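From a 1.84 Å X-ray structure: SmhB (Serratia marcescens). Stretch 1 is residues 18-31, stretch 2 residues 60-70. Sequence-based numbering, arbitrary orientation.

Stretch 1 (18-31) QALHIQTYCNSVRQ
Stretch 2 60-70: HAEHYLKDIQP

The contact between residues 18-31 and 60-70 of SmhB is a largely apolar packing of two helices running in roughly opposite directions, with a single salt bridge at one end and no clear hydrogen bond across it. The helix axes approach to 8.8 Å at an angle of 138° between their N-to-C directions, and 593 Å² of surface is buried in total. The register pairs Ala19 with Gln69 (CA to CA 6.8 Å), Gln23 with Leu65 (CA to CA 6.3 Å) and Cys26 with Ala61 (CA to CA 4.6 Å), so the backbones converge toward the Cys26 end.

The first helix is regular from Gln18 through Val29, with phi/psi near -60/-45 for most of its length; Arg30 relaxes to -73/-10 and Gln31 to -101/0. The second is helical throughout but includes a wider pi-type turn at 64-68, where Gln69 N bonds to Tyr64 O at 2.8 Å. Phi reaches -115° at Asp67, and the helix is kinked at Pro70, whose nitrogen carries no hydrogen to donate to the preceding turn.

Where the backbones come closest the facing side chains are small: Cys26 (chi1 m) and Ala61 point toward each other's helices, CB to CB 3.8 Å. Val29 CG1 (chi1 t) adds a contact of 4.1 Å to Ala61 CB.

Tyr64 (chi1 t, chi2 81°) fits as a knob among Ala19, Ile22, Gln23 and Cys26. Ile22 (t, t) covers one face of its ring, CG1 lying 4.1 Å from the centroid and almost exactly on the normal, whereas Cys26 SG approaches obliquely, 4.7 Å from the centroid. The phenol end reaches the first helix, with Tyr64 OH 3.5 Å from Ala19 CB. The next residue, Leu65 (m, t), enters the hole formed by Gln23, Cys26, Asn27 and Arg30; its CG is 3.7 Å from Cys26 CB, and its CD2 is 3.6 Å from CG of the extended Gln23 (t, t).

At the wide end Gln69 (t, p) points toward the first helix and fills space beside Ala19. At the other end, Arg30 (m, t, p, chi4 87°) lays its aliphatic part along the second helix, CG 3.8 Å from Ala61 CB and CD 3.9 Å from Leu65 CD1. Its guanidinium meets Glu62 (t, p) in a salt bridge, Arg30 NE to Glu62 OE1 3.0 Å. The oxygen sits over one face of the guanidinium, so the attraction is between charges alone, and its modelled position is less certain.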

ATOM      1  N   GLN A  18      -3.256  -2.923   0.754  1.00 19.80           N
ATOM      2  CA  GLN A  18      -2.677  -1.553   0.696  1.00 17.87           C
ATOM      3  C   GLN A  18      -1.186  -1.619   0.381  1.00 17.78           C
ATOM      4  O   GLN A  18      -0.707  -0.772  -0.395  1.00 16.65           O
ATOM      5  CB  GLN A  18      -2.947  -0.760   1.969  1.00 16.94           C
ATOM      6  CG  GLN A  18      -2.750   0.736   1.773  1.00 17.46           C
ATOM      7  CD  GLN A  18      -1.299   1.130   1.878  1.00 16.89           C
ATOM      8  OE1 GLN A  18      -0.506   0.511   2.595  1.00 16.69           O
ATOM      9  NE2 GLN A  18      -0.943   2.210   1.183  1.00 13.64           N
ATOM     10  N   ALA A  19      -0.463  -2.577   0.960  1.00 16.50           N
ATOM     11  CA  ALA A  19       0.980  -2.722   0.774  1.00 15.88           C
ATOM     12  C   ALA A  19       1.297  -2.916  -0.722  1.00 17.94           C
ATOM     13  O   ALA A  19       2.302  -2.380  -1.180  1.00 14.73           O
ATOM     14  CB  ALA A  19       1.531  -3.812   1.641  1.00 17.35           C
ATOM     15  N   LEU A  20       0.511  -3.681  -1.438  1.00 15.52           N
ATOM     16  CA  LEU A  20       0.713  -3.871  -2.901  1.00 16.09           C
ATOM     17  C   LEU A  20       0.507  -2.578  -3.672  1.00 15.40           C
ATOM     18  O   LEU A  20       1.253  -2.296  -4.629  1.00 14.92           O
ATOM     19  CB  LEU A  20      -0.248  -4.934  -3.398  1.00 17.10           C
ATOM     20  CG  LEU A  20       0.075  -6.351  -2.906  1.00 19.05           C
ATOM     21  CD1 LEU A  20      -0.872  -7.317  -3.518  1.00 23.20           C
ATOM     22  CD2 LEU A  20       1.499  -6.751  -3.232  1.00 23.81           C
ATOM     23  N   HIS A  21      -0.417  -1.766  -3.224  1.00 13.77           N
ATOM     24  CA  HIS A  21      -0.708  -0.463  -3.876  1.00 16.60           C
ATOM     25  C   HIS A  21       0.485   0.478  -3.658  1.00 16.38           C
ATOM     26  O   HIS A  21       1.031   1.043  -4.635  1.00 14.77           O
ATOM     27  CB  HIS A  21      -2.026   0.074  -3.288  1.00 16.31           C
ATOM     28  CG  HIS A  21      -2.550   1.311  -3.931  1.00 17.24           C
ATOM     29  ND1 HIS A  21      -3.791   1.878  -3.580  1.00 19.86           N
ATOM     30  CD2 HIS A  21      -2.038   2.057  -4.942  1.00 18.57           C
ATOM     31  CE1 HIS A  21      -3.965   2.963  -4.327  1.00 18.77           C
ATOM     32  NE2 HIS A  21      -2.892   3.094  -5.165  1.00 18.06           N
ATOM     33  N   ILE A  22       0.907   0.691  -2.399  1.00 16.21           N
ATOM     34  CA  ILE A  22       2.082   1.563  -2.128  1.00 15.39           C
ATOM     35  C   ILE A  22       3.342   0.972  -2.782  1.00 14.49           C
ATOM     36  O   ILE A  22       4.134   1.748  -3.346  1.00 14.70           O
ATOM     37  CB  ILE A  22       2.251   1.915  -0.626  1.00 17.59           C
ATOM     38  CG1 ILE A  22       3.436   2.876  -0.443  1.00 17.56           C
ATOM     39  CG2 ILE A  22       2.393   0.700   0.283  1.00 14.65           C
ATOM     40  CD1 ILE A  22       3.503   3.515   0.937  1.00 19.24           C
ATOM     41  N   GLN A  23       3.510  -0.353  -2.833  1.00 16.05           N
ATOM     42  CA  GLN A  23       4.702  -0.932  -3.504  1.00 14.77           C
ATOM     43  C   GLN A  23       4.741  -0.500  -4.997  1.00 17.61           C
ATOM     44  O   GLN A  23       5.787   0.012  -5.488  1.00 16.83           O
ATOM     45  CB  GLN A  23       4.665  -2.460  -3.442  1.00 16.76           C
ATOM     46  CG  GLN A  23       5.768  -3.096  -4.230  1.00 19.11           C
ATOM     47  CD  GLN A  23       5.732  -4.596  -4.060  1.00 22.30           C
ATOM     48  OE1 GLN A  23       4.781  -5.228  -4.447  1.00 22.68           O
ATOM     49  NE2 GLN A  23       6.789  -5.161  -3.540  1.00 32.92           N
ATOM     50  N   THR A  24       3.630  -0.642  -5.698  1.00 16.91           N
ATOM     51  CA  THR A  24       3.543  -0.228  -7.125  1.00 16.49           C
ATOM     52  C   THR A  24       3.799   1.277  -7.248  1.00 18.10           C
ATOM     53  O   THR A  24       4.518   1.688  -8.162  1.00 18.59           O
ATOM     54  CB  THR A  24       2.182  -0.581  -7.720  1.00 19.17           C
ATOM     55  OG1 THR A  24       2.019  -1.988  -7.528  1.00 22.62           O
ATOM     56  CG2 THR A  24       2.096  -0.270  -9.193  1.00 21.31           C
ATOM     57  N   TYR A  25       3.180   2.073  -6.381  1.00 15.54           N
ATOM     58  CA  TYR A  25       3.403   3.528  -6.372  1.00 15.16           C
ATOM     59  C   TYR A  25       4.887   3.831  -6.257  1.00 14.37           C
ATOM     60  O   TYR A  25       5.398   4.700  -7.012  1.00 16.06           O
ATOM     61  CB  TYR A  25       2.559   4.218  -5.297  1.00 14.18           C
ATOM     62  CG  TYR A  25       2.258   5.658  -5.628  1.00 14.42           C
ATOM     63  CD1 TYR A  25       3.243   6.622  -5.547  1.00 15.40           C
ATOM     64  CD2 TYR A  25       0.982   6.052  -5.999  1.00 20.14           C
ATOM     65  CE1 TYR A  25       2.996   7.939  -5.912  1.00 18.23           C
ATOM     66  CE2 TYR A  25       0.706   7.366  -6.362  1.00 19.16           C
ATOM     67  CZ  TYR A  25       1.712   8.306  -6.297  1.00 19.20           C
ATOM     68  OH  TYR A  25       1.378   9.567  -6.652  1.00 24.19           O
ATOM     69  N   CYS A  26       5.560   3.191  -5.298  1.00 15.41           N
ATOM     70  CA  CYS A  26       7.019   3.368  -5.053  1.00 15.13           C
ATOM     71  C   CYS A  26       7.808   3.005  -6.322  1.00 18.04           C
ATOM     72  O   CYS A  26       8.800   3.694  -6.630  1.00 15.49           O
ATOM     73  CB  CYS A  26       7.506   2.542  -3.854  1.00 15.90           C
ATOM     74  SG  CYS A  26       6.942   3.250  -2.293  1.00 16.16           S
ATOM     75  N   ASN A  27       7.448   1.918  -6.995  1.00 15.81           N
ATOM     76  CA  ASN A  27       8.135   1.510  -8.256  1.00 19.09           C
ATOM     77  C   ASN A  27       7.991   2.632  -9.302  1.00 16.25           C
ATOM     78  O   ASN A  27       8.968   2.897 -10.089  1.00 17.55           O
ATOM     79  CB  ASN A  27       7.595   0.167  -8.784  1.00 19.63           C
ATOM     80  CG  ASN A  27       7.988  -1.003  -7.928  1.00 19.78           C
ATOM     81  OD1 ASN A  27       9.031  -0.960  -7.328  1.00 22.50           O
ATOM     82  ND2 ASN A  27       7.202  -2.061  -7.964  1.00 24.87           N
ATOM     83  N   SER A  28       6.857   3.307  -9.315  1.00 15.06           N
ATOM     84  CA  SER A  28       6.589   4.383 -10.305  1.00 16.11           C
ATOM     85  C   SER A  28       7.494   5.577 -10.008  1.00 18.61           C
ATOM     86  O   SER A  28       8.015   6.206 -10.973  1.00 16.57           O
ATOM     87  CB  SER A  28       5.151   4.804 -10.390  1.00 16.51           C
ATOM     88  OG  SER A  28       4.742   5.681  -9.327  1.00 15.52           O
ATOM     89  N   VAL A  29       7.764   5.814  -8.727  1.00 14.40           N
ATOM     90  CA  VAL A  29       8.649   6.924  -8.304  1.00 15.89           C
ATOM     91  C   VAL A  29      10.045   6.587  -8.752  1.00 16.18           C
ATOM     92  O   VAL A  29      10.726   7.459  -9.233  1.00 16.07           O
ATOM     93  CB  VAL A  29       8.564   7.172  -6.779  1.00 15.96           C
ATOM     94  CG1 VAL A  29       9.599   8.184  -6.281  1.00 17.21           C
ATOM     95  CG2 VAL A  29       7.172   7.577  -6.380  1.00 15.70           C
ATOM     96  N   ARG A  30      10.444   5.343  -8.554  1.00 15.69           N
ATOM     97  CA  ARG A  30      11.803   4.914  -8.919  1.00 16.39           C
ATOM     98  C   ARG A  30      11.973   4.792 -10.414  1.00 17.61           C
ATOM     99  O   ARG A  30      13.150   4.663 -10.844  1.00 17.54           O
ATOM    100  CB  ARG A  30      12.187   3.626  -8.204  1.00 20.71           C
ATOM    101  CG  ARG A  30      12.303   3.934  -6.711  1.00 24.21           C
ATOM    102  CD  ARG A  30      12.852   2.853  -5.870  1.00 25.71           C
ATOM    103  NE  ARG A  30      14.072   2.219  -6.322  1.00 26.11           N
ATOM    104  CZ  ARG A  30      15.297   2.646  -6.046  1.00 35.87           C
ATOM    105  NH1 ARG A  30      15.507   3.797  -5.424  1.00 48.68           N
ATOM    106  NH2 ARG A  30      16.315   1.906  -6.400  1.00 35.43           N
ATOM    107  N   GLN A  31      10.909   4.870 -11.194  1.00 17.50           N
ATOM    108  CA  GLN A  31      11.096   4.797 -12.684  1.00 19.99           C
ATOM    109  C   GLN A  31      11.047   6.177 -13.309  1.00 22.41           C
ATOM    110  O   GLN A  31      11.189   6.243 -14.498  1.00 19.06           O
ATOM    111  CB  GLN A  31      10.113   3.814 -13.295  1.00 20.57           C
ATOM    112  CG  GLN A  31      10.415   2.397 -12.841  1.00 22.62           C
ATOM    113  CD  GLN A  31       9.477   1.375 -13.449  1.00 24.55           C
ATOM    114  OE1 GLN A  31       8.852   1.616 -14.484  1.00 27.15           O
ATOM    115  NE2 GLN A  31       9.319   0.280 -12.753  1.00 26.62           N
ATOM    116  N   HIS A  60      12.973   7.700  -0.503  1.00 15.55           N
ATOM    117  CA  HIS A  60      11.819   7.377   0.359  1.00 17.69           C
ATOM    118  C   HIS A  60      11.135   6.100  -0.172  1.00 16.15           C
ATOM    119  O   HIS A  60      10.786   5.252   0.623  1.00 17.74           O
ATOM    120  CB  HIS A  60      10.798   8.549   0.418  1.00 16.92           C
ATOM    121  CG  HIS A  60      11.287   9.754   1.126  1.00 17.44           C
ATOM    122  ND1 HIS A  60      12.039   9.676   2.296  1.00 22.34           N
ATOM    123  CD2 HIS A  60      11.197  11.059   0.799  1.00 21.48           C
ATOM    124  CE1 HIS A  60      12.356  10.887   2.682  1.00 24.43           C
ATOM    125  NE2 HIS A  60      11.874  11.775   1.752  1.00 20.51           N
ATOM    126  N   ALA A  61      10.917   6.003  -1.490  1.00 15.88           N
ATOM    127  CA  ALA A  61      10.332   4.852  -2.205  1.00 17.28           C
ATOM    128  C   ALA A  61      11.193   3.609  -1.942  1.00 16.92           C
ATOM    129  O   ALA A  61      10.596   2.542  -1.639  1.00 16.51           O
ATOM    130  CB  ALA A  61      10.271   5.132  -3.683  1.00 16.01           C
ATOM    131  N   GLU A  62      12.517   3.740  -2.077  1.00 17.72           N
ATOM    132  CA  GLU A  62      13.477   2.623  -1.830  1.00 19.15           C
ATOM    133  C   GLU A  62      13.363   2.199  -0.362  1.00 20.03           C
ATOM    134  O   GLU A  62      13.418   0.984  -0.056  1.00 20.26           O
ATOM    135  CB  GLU A  62      14.907   3.061  -2.147  1.00 23.34           C
ATOM    136  CG  GLU A  62      15.954   1.987  -1.916  1.00 37.08           C
ATOM    137  CD  GLU A  62      15.975   0.916  -2.989  1.00 54.14           C
ATOM    138  OE1 GLU A  62      14.992   0.855  -3.788  1.00 56.18           O
ATOM    139  OE2 GLU A  62      16.964   0.110  -3.016  1.00 57.85           O
ATOM    140  N   HIS A  63      13.252   3.151   0.547  1.00 18.63           N
ATOM    141  CA  HIS A  63      13.143   2.823   1.998  1.00 17.93           C
ATOM    142  C   HIS A  63      11.864   1.985   2.225  1.00 20.21           C
ATOM    143  O   HIS A  63      11.901   0.946   2.904  1.00 16.89           O
ATOM    144  CB  HIS A  63      13.204   4.096   2.814  1.00 18.85           C
ATOM    145  CG  HIS A  63      13.006   3.856   4.271  1.00 22.87           C
ATOM    146  ND1 HIS A  63      13.763   2.898   4.979  1.00 23.46           N
ATOM    147  CD2 HIS A  63      12.146   4.418   5.145  1.00 24.50           C
ATOM    148  CE1 HIS A  63      13.379   2.920   6.240  1.00 26.83           C
ATOM    149  NE2 HIS A  63      12.378   3.842   6.352  1.00 22.64           N
ATOM    150  N   TYR A  64      10.748   2.399   1.640  1.00 17.75           N
ATOM    151  CA  TYR A  64       9.507   1.604   1.721  1.00 17.60           C
ATOM    152  C   TYR A  64       9.792   0.194   1.195  1.00 19.55           C
ATOM    153  O   TYR A  64       9.509  -0.829   1.893  1.00 16.48           O
ATOM    154  CB  TYR A  64       8.316   2.231   0.981  1.00 16.19           C
ATOM    155  CG  TYR A  64       7.166   1.288   1.157  1.00 16.59           C
ATOM    156  CD1 TYR A  64       6.421   1.293   2.325  1.00 19.16           C
ATOM    157  CD2 TYR A  64       6.885   0.335   0.205  1.00 14.85           C
ATOM    158  CE1 TYR A  64       5.440   0.336   2.536  1.00 17.93           C
ATOM    159  CE2 TYR A  64       5.869  -0.578   0.375  1.00 14.61           C
ATOM    160  CZ  TYR A  64       5.184  -0.608   1.574  1.00 18.32           C
ATOM    161  OH  TYR A  64       4.212  -1.549   1.814  1.00 21.74           O
ATOM    162  N   LEU A  65      10.319   0.115  -0.033  1.00 17.14           N
ATOM    163  CA  LEU A  65      10.399  -1.168  -0.773  1.00 16.12           C
ATOM    164  C   LEU A  65      11.341  -2.110  -0.017  1.00 19.48           C
ATOM    165  O   LEU A  65      11.011  -3.299   0.080  1.00 16.26           O
ATOM    166  CB  LEU A  65      10.888  -0.945  -2.200  1.00 18.12           C
ATOM    167  CG  LEU A  65       9.886  -0.267  -3.146  1.00 21.67           C
ATOM    168  CD1 LEU A  65      10.544   0.070  -4.495  1.00 20.51           C
ATOM    169  CD2 LEU A  65       8.696  -1.183  -3.416  1.00 19.94           C
ATOM    170  N   LYS A  66      12.482  -1.612   0.445  1.00 17.39           N
ATOM    171  CA  LYS A  66      13.589  -2.449   0.932  1.00 20.34           C
ATOM    172  C   LYS A  66      13.370  -2.720   2.414  1.00 20.93           C
ATOM    173  O   LYS A  66      13.734  -3.809   2.911  1.00 19.04           O
ATOM    174  CB  LYS A  66      14.964  -1.822   0.629  1.00 22.48           C
ATOM    175  CG  LYS A  66      15.399  -1.838  -0.836  1.00 41.26           C
ATOM    176  CD  LYS A  66      15.348  -3.217  -1.557  1.00 71.12           C
ATOM    177  CE  LYS A  66      15.499  -3.193  -3.076  1.00 61.71           C
ATOM    178  NZ  LYS A  66      14.217  -3.439  -3.798  1.00 59.51           N
ATOM    179  N   ASP A  67      12.797  -1.785   3.153  1.00 18.26           N
ATOM    180  CA  ASP A  67      12.893  -1.895   4.633  1.00 22.28           C
ATOM    181  C   ASP A  67      11.498  -2.115   5.185  1.00 20.69           C
ATOM    182  O   ASP A  67      11.392  -2.564   6.305  1.00 22.22           O
ATOM    183  CB  ASP A  67      13.577  -0.666   5.252  1.00 20.38           C
ATOM    184  CG  ASP A  67      14.957  -0.382   4.724  1.00 32.52           C
ATOM    185  OD1 ASP A  67      15.740  -1.344   4.575  1.00 27.95           O
ATOM    186  OD2 ASP A  67      15.241   0.785   4.464  1.00 25.45           O
ATOM    187  N   ILE A  68      10.443  -1.708   4.481  1.00 18.32           N
ATOM    188  CA  ILE A  68       9.100  -1.759   5.124  1.00 17.88           C
ATOM    189  C   ILE A  68       8.272  -2.885   4.531  1.00 17.93           C
ATOM    190  O   ILE A  68       7.679  -3.670   5.353  1.00 19.97           O
ATOM    191  CB  ILE A  68       8.391  -0.387   5.094  1.00 17.72           C
ATOM    192  CG1 ILE A  68       9.284   0.679   5.723  1.00 21.04           C
ATOM    193  CG2 ILE A  68       7.013  -0.488   5.730  1.00 22.26           C
ATOM    194  CD1 ILE A  68       8.691   2.065   5.658  1.00 22.67           C
ATOM    195  N   GLN A  69       8.174  -2.979   3.199  1.00 15.62           N
ATOM    196  CA  GLN A  69       7.423  -4.095   2.573  1.00 20.85           C
ATOM    197  C   GLN A  69       7.781  -5.441   3.236  1.00 17.23           C
ATOM    198  O   GLN A  69       6.863  -6.256   3.439  1.00 19.99           O
ATOM    199  CB  GLN A  69       7.640  -4.133   1.059  1.00 19.22           C
ATOM    200  CG  GLN A  69       6.800  -5.158   0.315  1.00 22.89           C
ATOM    201  CD  GLN A  69       5.363  -4.780   0.070  1.00 27.50           C
ATOM    202  OE1 GLN A  69       4.890  -3.730   0.480  1.00 33.77           O
ATOM    203  NE2 GLN A  69       4.630  -5.650  -0.594  1.00 41.00           N
ATOM    204  N   PRO A  70       9.066  -5.825   3.430  1.00 17.04           N
ATOM    205  CA  PRO A  70       9.407  -7.112   4.070  1.00 18.93           C
ATOM    206  C   PRO A  70       8.805  -7.289   5.474  1.00 21.59           C
ATOM    207  O   PRO A  70       8.456  -8.445   5.830  1.00 22.13           O
ATOM    208  CB  PRO A  70      10.938  -7.178   4.142  1.00 23.00           C
ATOM    209  CG  PRO A  70      11.356  -6.183   3.079  1.00 21.12           C
ATOM    210  CD  PRO A  70      10.296  -5.091   3.082  1.00 20.18           C
TER